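Local atomic coordinates of tRNA endonuclease VMS1 (PDB entry 5WHG), a protein that cleaves polypeptidyl-tRNAs as an endonuclease downstream of the ribosome-associated quality control pathway, releasing incompletely synthesized polypeptides for degradation. Residues L188-P191 with N192-L195; D322-I325 with F326-T330. All coordinates share one frame; numbering follows the deposited sequence.

Contact 1: L188-P191 with N192-L195; sequences LSNP and NEAL
Asn-190 and Glu-193 grip each other at the start of helix 191-198, each side chain accepting from the other's backbone. The amide oxygen OD1 of Asn-190 takes the N-H of Glu-193 at 2.8 Å, with the donor tilted from the carbonyl plane. Asn-190 can do this because its CG sits between the backbone N and the carbonyl carbon (chi1 62°), which turns OD1 toward the first N-H groups of the helix. In return, OE1 of Glu-193 receives the backbone N-H of Asn-190 at 2.9 Å. This bond is fairly straight at 163° and arrives on the anti side of the carboxylate, slightly out of its plane. Glu-193 carries CG beside its own N and extends beyond it, leading the carboxylate back past the helix start to Ser-189, whose CA lies 3.2 Å from the same OE1. The two side chains cross at about a right angle, yet their flat ends stack, the amide and carboxylate planes only 18° apart. Behind them the helical pattern begins: Ala-194 N bonds to Asn-190 O, and Leu-195 N to Pro-191 O, both at 3.0 Å. The ring of Pro-191, in the first turn, packs on Ile-163 and Phe-165 of strand 162-166, while ND2 of Asn-192 bonds to Leu-35 O. The reciprocal bonds define a capping box, with Asn-190 as N-cap, where the loop following strand 176-179 turns into helix 191-198.

Contact 2: D322-I325 with F326-T330; sequences DKKI and FTDNT
The ring of Phe-326 meets the preceding turn of chain at its edge, where the carbonyl oxygens of Asp-322 and Lys-323 lie near its plane. CD1 of Phe-326 comes within 3.5 Å of Asp-322 O, and CE1 is similarly close, so aromatic C-H groups face a backbone oxygen. CG of Phe-326 is anti to its own carbonyl carbon (chi1 -67°), which lays the ring back beside residues 322 and 323. CB of Ile-325 makes a looser apolar contact with CD1 of Phe-326, at 4.3 Å. Beyond these residues the ring touches Leu-300 of helix 292-302 and Val-213 of strand 207-214; an alanine here would probably open a gap between them. Phe-326 N donates to Lys-323 O over 3.2 Å, reaching the oxygen from well above the carbonyl plane. Lys-324 O accepts Asp-328 N at 3.0 Å and, weakly, Thr-327 N. The extended chain of Lys-324 slants across Asp-328, whose OD2 lies 3.3 Å from Lys-324 CE; the salt bridge from Lys-324 NZ to Asp-328 OD2 is long, at 3.9 Å, and the stronger partner of that oxygen is Lys-293. Farther on, Thr-330 OG1 donates to Phe-326 O at 2.9 Å. Within the VLRF1 domain, the turn following helix 320-323 thus packs Phe-326 against both a helix and a strand, with Ile-325 also resting on Ile-296 of helix 292-302.

How the contacts relate
The two contacts are separate local turns of one chain, centres 31 Å apart and nearest atoms about 22 Å apart, sharing no helix or strand. Contact 1 opens a helix at the surface, and its chemistry is polar: side-chain caps on backbone N-H groups add to the backbone bonds, with apolar packing on strand 162-166 and neighbouring loops. Contact 2 follows a short helix and is partly buried; its turn is closed mainly through the backbone, plus a long salt bridge, while Ile-325 and Phe-326 pack inward. Lys-324 is exposed, whereas Asp-328 is tied to Lys-293. It belongs with the mixed sheet through strand 207-214 and with helix 292-302, in the VLRF1 domain.

Contact 1: L188-P191 with N192-L195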
ATOM      1  N   LEU A 188      18.497   7.136   1.044  1.00100.90           N
ATOM      2  CA  LEU A 188      19.570   7.740   0.271  1.00 97.42           C
ATOM      3  C   LEU A 188      19.435   7.443  -1.213  1.00 97.41           C
ATOM      4  O   LEU A 188      20.053   8.130  -2.031  1.00 98.72           O
ATOM      5  CB  LEU A 188      20.920   7.240   0.785  1.00 94.21           C
ATOM      6  CG  LEU A 188      21.297   7.607   2.219  1.00 86.13           C
ATOM      7  CD1 LEU A 188      22.612   6.957   2.541  1.00 89.29           C
ATOM      8  CD2 LEU A 188      21.421   9.115   2.393  1.00 84.97           C
ATOM      9  N   SER A 189      18.643   6.431  -1.563  1.00 94.13           N
ATOM     10  CA  SER A 189      18.338   6.124  -2.949  1.00 93.11           C
ATOM     11  C   SER A 189      17.518   7.243  -3.580  1.00 93.27           C
ATOM     12  O   SER A 189      16.776   7.955  -2.897  1.00 93.99           O
ATOM     13  CB  SER A 189      17.555   4.818  -3.036  1.00 91.10           C
ATOM     14  OG  SER A 189      18.256   3.744  -2.436  1.00 93.89           O
ATOM     15  N   ASN A 190      17.659   7.389  -4.930  1.00 84.87           N
ATOM     16  CA  ASN A 190      16.860   8.342  -5.686  1.00 85.17           C
ATOM     17  C   ASN A 190      15.633   7.637  -6.243  1.00 83.50           C
ATOM     18  O   ASN A 190      15.578   6.403  -6.253  1.00 85.57           O
ATOM     19  CB  ASN A 190      17.706   8.967  -6.801  1.00 88.54           C
ATOM     20  CG  ASN A 190      18.191   7.948  -7.803  1.00 95.20           C
ATOM     21  OD1 ASN A 190      17.404   7.171  -8.360  1.00 95.52           O
ATOM     22  ND2 ASN A 190      19.498   7.939  -8.044  1.00102.23           N
ATOM     23  N   PRO A 191      14.622   8.383  -6.704  1.00 87.77           N
ATOM     24  CA  PRO A 191      13.364   7.722  -7.127  1.00 93.29           C
ATOM     25  C   PRO A 191      13.512   6.689  -8.255  1.00 94.99           C
ATOM     26  O   PRO A 191      12.769   5.698  -8.256  1.00 90.51           O
ATOM     27  CB  PRO A 191      12.474   8.901  -7.547  1.00 85.44           C
ATOM     28  CG  PRO A 191      13.025  10.086  -6.780  1.00 87.62           C
ATOM     29  CD  PRO A 191      14.503   9.855  -6.679  1.00 85.78           C
ATOM     30  N   ASN A 192      14.434   6.865  -9.209  1.00 94.71           N
ATOM     31  CA  ASN A 192      14.655   5.803 -10.192  1.00 92.01           C
ATOM     32  C   ASN A 192      15.157   4.536  -9.520  1.00 96.70           C
ATOM     33  O   ASN A 192      14.728   3.424  -9.860  1.00 96.47           O
ATOM     34  CB  ASN A 192      15.649   6.243 -11.267  1.00 86.50           C
ATOM     35  CG  ASN A 192      15.027   7.151 -12.274  1.00101.63           C
ATOM     36  OD1 ASN A 192      15.080   8.370 -12.130  1.00110.59           O
ATOM     37  ND2 ASN A 192      14.400   6.568 -13.296  1.00104.49           N
ATOM     38  N   GLU A 193      16.064   4.685  -8.555  1.00 90.77           N
ATOM     39  CA  GLU A 193      16.565   3.528  -7.829  1.00 91.08           C
ATOM     40  C   GLU A 193      15.455   2.832  -7.058  1.00 87.33           C
ATOM     41  O   GLU A 193      15.447   1.599  -6.947  1.00 89.81           O
ATOM     42  CB  GLU A 193      17.693   3.958  -6.901  1.00 99.32           C
ATOM     43  CG  GLU A 193      18.913   4.387  -7.677  1.00108.76           C
ATOM     44  CD  GLU A 193      20.017   4.882  -6.798  1.00111.11           C
ATOM     45  OE1 GLU A 193      19.718   5.586  -5.809  1.00105.92           O
ATOM     46  OE2 GLU A 193      21.184   4.557  -7.101  1.00118.93           O
ATOM     47  N   ALA A 194      14.508   3.602  -6.518  1.00 83.92           N
ATOM     48  CA  ALA A 194      13.375   2.992  -5.830  1.00 89.11           C
ATOM     49  C   ALA A 194      12.515   2.191  -6.802  1.00 90.05           C
ATOM     50  O   ALA A 194      12.187   1.025  -6.537  1.00 81.67           O
ATOM     51  CB  ALA A 194      12.539   4.062  -5.128  1.00 82.97           C
ATOM     52  N   LEU A 195      12.154   2.808  -7.939  1.00 90.34           N
ATOM     53  CA  LEU A 195      11.316   2.145  -8.934  1.00 90.87           C
ATOM     54  C   LEU A 195      11.942   0.850  -9.436  1.00 98.75           C
ATOM     55  O   LEU A 195      11.242  -0.153  -9.618  1.00 99.99           O
ATOM     56  CB  LEU A 195      11.044   3.085 -10.104  1.00 89.68           C
ATOM     57  CG  LEU A 195      10.015   4.179  -9.808  1.00 93.63           C
ATOM     58  CD1 LEU A 195       9.977   5.179 -10.935  1.00 96.80           C
ATOM     59  CD2 LEU A 195       8.631   3.607  -9.592  1.00 96.55           C
TER

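Contact 2: D322-I325 with F326-T330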
ATOM      1  N   ASP A 322      -9.474   9.714  16.926  1.00134.13           N
ATOM      2  CA  ASP A 322      -9.432   8.551  16.052  1.00127.67           C
ATOM      3  C   ASP A 322      -8.012   8.280  15.558  1.00120.95           C
ATOM      4  O   ASP A 322      -7.593   7.119  15.472  1.00111.49           O
ATOM      5  CB  ASP A 322     -10.403   8.746  14.882  1.00133.00           C
ATOM      6  CG  ASP A 322     -11.876   8.709  15.317  1.00134.82           C
ATOM      7  OD1 ASP A 322     -12.155   8.328  16.478  1.00140.05           O
ATOM      8  OD2 ASP A 322     -12.753   9.063  14.490  1.00124.85           O
ATOM      9  N   LYS A 323      -7.252   9.331  15.234  1.00118.11           N
ATOM     10  CA  LYS A 323      -5.837   9.136  14.930  1.00107.17           C
ATOM     11  C   LYS A 323      -5.101   8.567  16.142  1.00103.07           C
ATOM     12  O   LYS A 323      -4.209   7.722  16.006  1.00 95.21           O
ATOM     13  CB  LYS A 323      -5.213  10.459  14.469  1.00111.75           C
ATOM     14  CG  LYS A 323      -3.744  10.378  14.001  1.00119.54           C
ATOM     15  CD  LYS A 323      -3.589   9.660  12.652  1.00124.22           C
ATOM     16  CE  LYS A 323      -2.117   9.478  12.250  1.00121.47           C
ATOM     17  NZ  LYS A 323      -1.929   9.607  10.760  1.00115.49           N
ATOM     18  N   LYS A 324      -5.487   8.993  17.341  1.00109.46           N
ATOM     19  CA  LYS A 324      -4.855   8.463  18.537  1.00114.28           C
ATOM     20  C   LYS A 324      -5.110   6.966  18.713  1.00105.63           C
ATOM     21  O   LYS A 324      -4.373   6.313  19.454  1.00105.89           O
ATOM     22  CB  LYS A 324      -5.344   9.253  19.755  1.00133.99           C
ATOM     23  CG  LYS A 324      -4.504   9.079  21.011  1.00146.19           C
ATOM     24  CD  LYS A 324      -5.217   9.660  22.224  1.00154.29           C
ATOM     25  CE  LYS A 324      -4.517   9.275  23.518  1.00155.64           C
ATOM     26  NZ  LYS A 324      -5.165   9.887  24.713  1.00158.76           N
ATOM     27  N   ILE A 325      -6.115   6.401  18.033  1.00101.89           N
ATOM     28  CA  ILE A 325      -6.427   4.982  18.202  1.00104.92           C
ATOM     29  C   ILE A 325      -5.287   4.107  17.703  1.00104.35           C
ATOM     30  O   ILE A 325      -5.085   2.991  18.199  1.00115.12           O
ATOM     31  CB  ILE A 325      -7.742   4.616  17.484  1.00114.90           C
ATOM     32  CG1 ILE A 325      -8.913   5.429  18.028  1.00120.85           C
ATOM     33  CG2 ILE A 325      -8.048   3.122  17.617  1.00114.52           C
ATOM     34  CD1 ILE A 325     -10.207   5.113  17.332  1.00123.87           C
ATOM     35  N   PHE A 326      -4.512   4.588  16.738  1.00 91.68           N
ATOM     36  CA  PHE A 326      -3.534   3.729  16.092  1.00 92.74           C
ATOM     37  C   PHE A 326      -2.180   3.718  16.788  1.00 92.76           C
ATOM     38  O   PHE A 326      -1.345   2.861  16.457  1.00 88.48           O
ATOM     39  CB  PHE A 326      -3.381   4.137  14.621  1.00 85.11           C
ATOM     40  CG  PHE A 326      -4.606   3.877  13.814  1.00 79.41           C
ATOM     41  CD1 PHE A 326      -5.643   4.809  13.778  1.00 79.06           C
ATOM     42  CD2 PHE A 326      -4.749   2.686  13.125  1.00 77.82           C
ATOM     43  CE1 PHE A 326      -6.814   4.569  13.057  1.00 73.49           C
ATOM     44  CE2 PHE A 326      -5.906   2.440  12.383  1.00 87.32           C
ATOM     45  CZ  PHE A 326      -6.943   3.391  12.357  1.00 84.31           C
ATOM     46  N   THR A 327      -1.952   4.627  17.743  1.00 88.14           N
ATOM     47  CA  THR A 327      -0.658   4.763  18.415  1.00 99.43           C
ATOM     48  C   THR A 327      -0.736   4.789  19.929  1.00108.41           C
ATOM     49  O   THR A 327       0.302   4.623  20.580  1.00103.21           O
ATOM     50  CB  THR A 327       0.054   6.046  17.969  1.00 96.29           C
ATOM     51  OG1 THR A 327      -0.784   7.179  18.268  1.00 94.51           O
ATOM     52  CG2 THR A 327       0.390   5.978  16.473  1.00 87.42           C
ATOM     53  N   ASP A 328      -1.909   5.027  20.507  1.00117.99           N
ATOM     54  CA  ASP A 328      -2.099   5.010  21.949  1.00121.11           C
ATOM     55  C   ASP A 328      -1.976   3.579  22.466  1.00120.06           C
ATOM     56  O   ASP A 328      -2.961   2.841  22.481  1.00115.02           O
ATOM     57  CB  ASP A 328      -3.463   5.630  22.272  1.00125.41           C
ATOM     58  CG  ASP A 328      -3.842   5.548  23.737  1.00137.32           C
ATOM     59  OD1 ASP A 328      -3.091   4.998  24.572  1.00141.19           O
ATOM     60  OD2 ASP A 328      -4.937   6.056  24.050  1.00144.17           O
ATOM     61  N   ASN A 329      -0.768   3.174  22.863  1.00126.77           N
ATOM     62  CA  ASN A 329      -0.547   1.913  23.576  1.00130.19           C
ATOM     63  C   ASN A 329      -0.887   0.700  22.704  1.00126.84           C
ATOM     64  O   ASN A 329      -1.562  -0.237  23.137  1.00135.42           O
ATOM     65  CB  ASN A 329      -1.344   1.894  24.884  1.00141.23           C
ATOM     66  CG  ASN A 329      -0.761   0.952  25.909  1.00147.67           C
ATOM     67  OD1 ASN A 329       0.454   0.780  25.980  1.00154.32           O
ATOM     68  ND2 ASN A 329      -1.625   0.336  26.713  1.00145.89           N
ATOM     69  N   THR A 330      -0.403   0.716  21.461  1.00117.00           N
ATOM     70  CA  THR A 330      -0.690  -0.371  20.528  1.00107.89           C
ATOM     71  C   THR A 330       0.595  -1.055  20.066  1.00 98.55           C
ATOM     72  O   THR A 330       1.607  -1.037  20.774  1.00 93.86           O
ATOM     73  CB  THR A 330      -1.472   0.152  19.316  1.00107.48           C
ATOM     74  OG1 THR A 330      -0.602   0.905  18.471  1.00102.99           O
ATOM     75  CG2 THR A 330      -2.596   1.060  19.749  1.00113.25           C
TER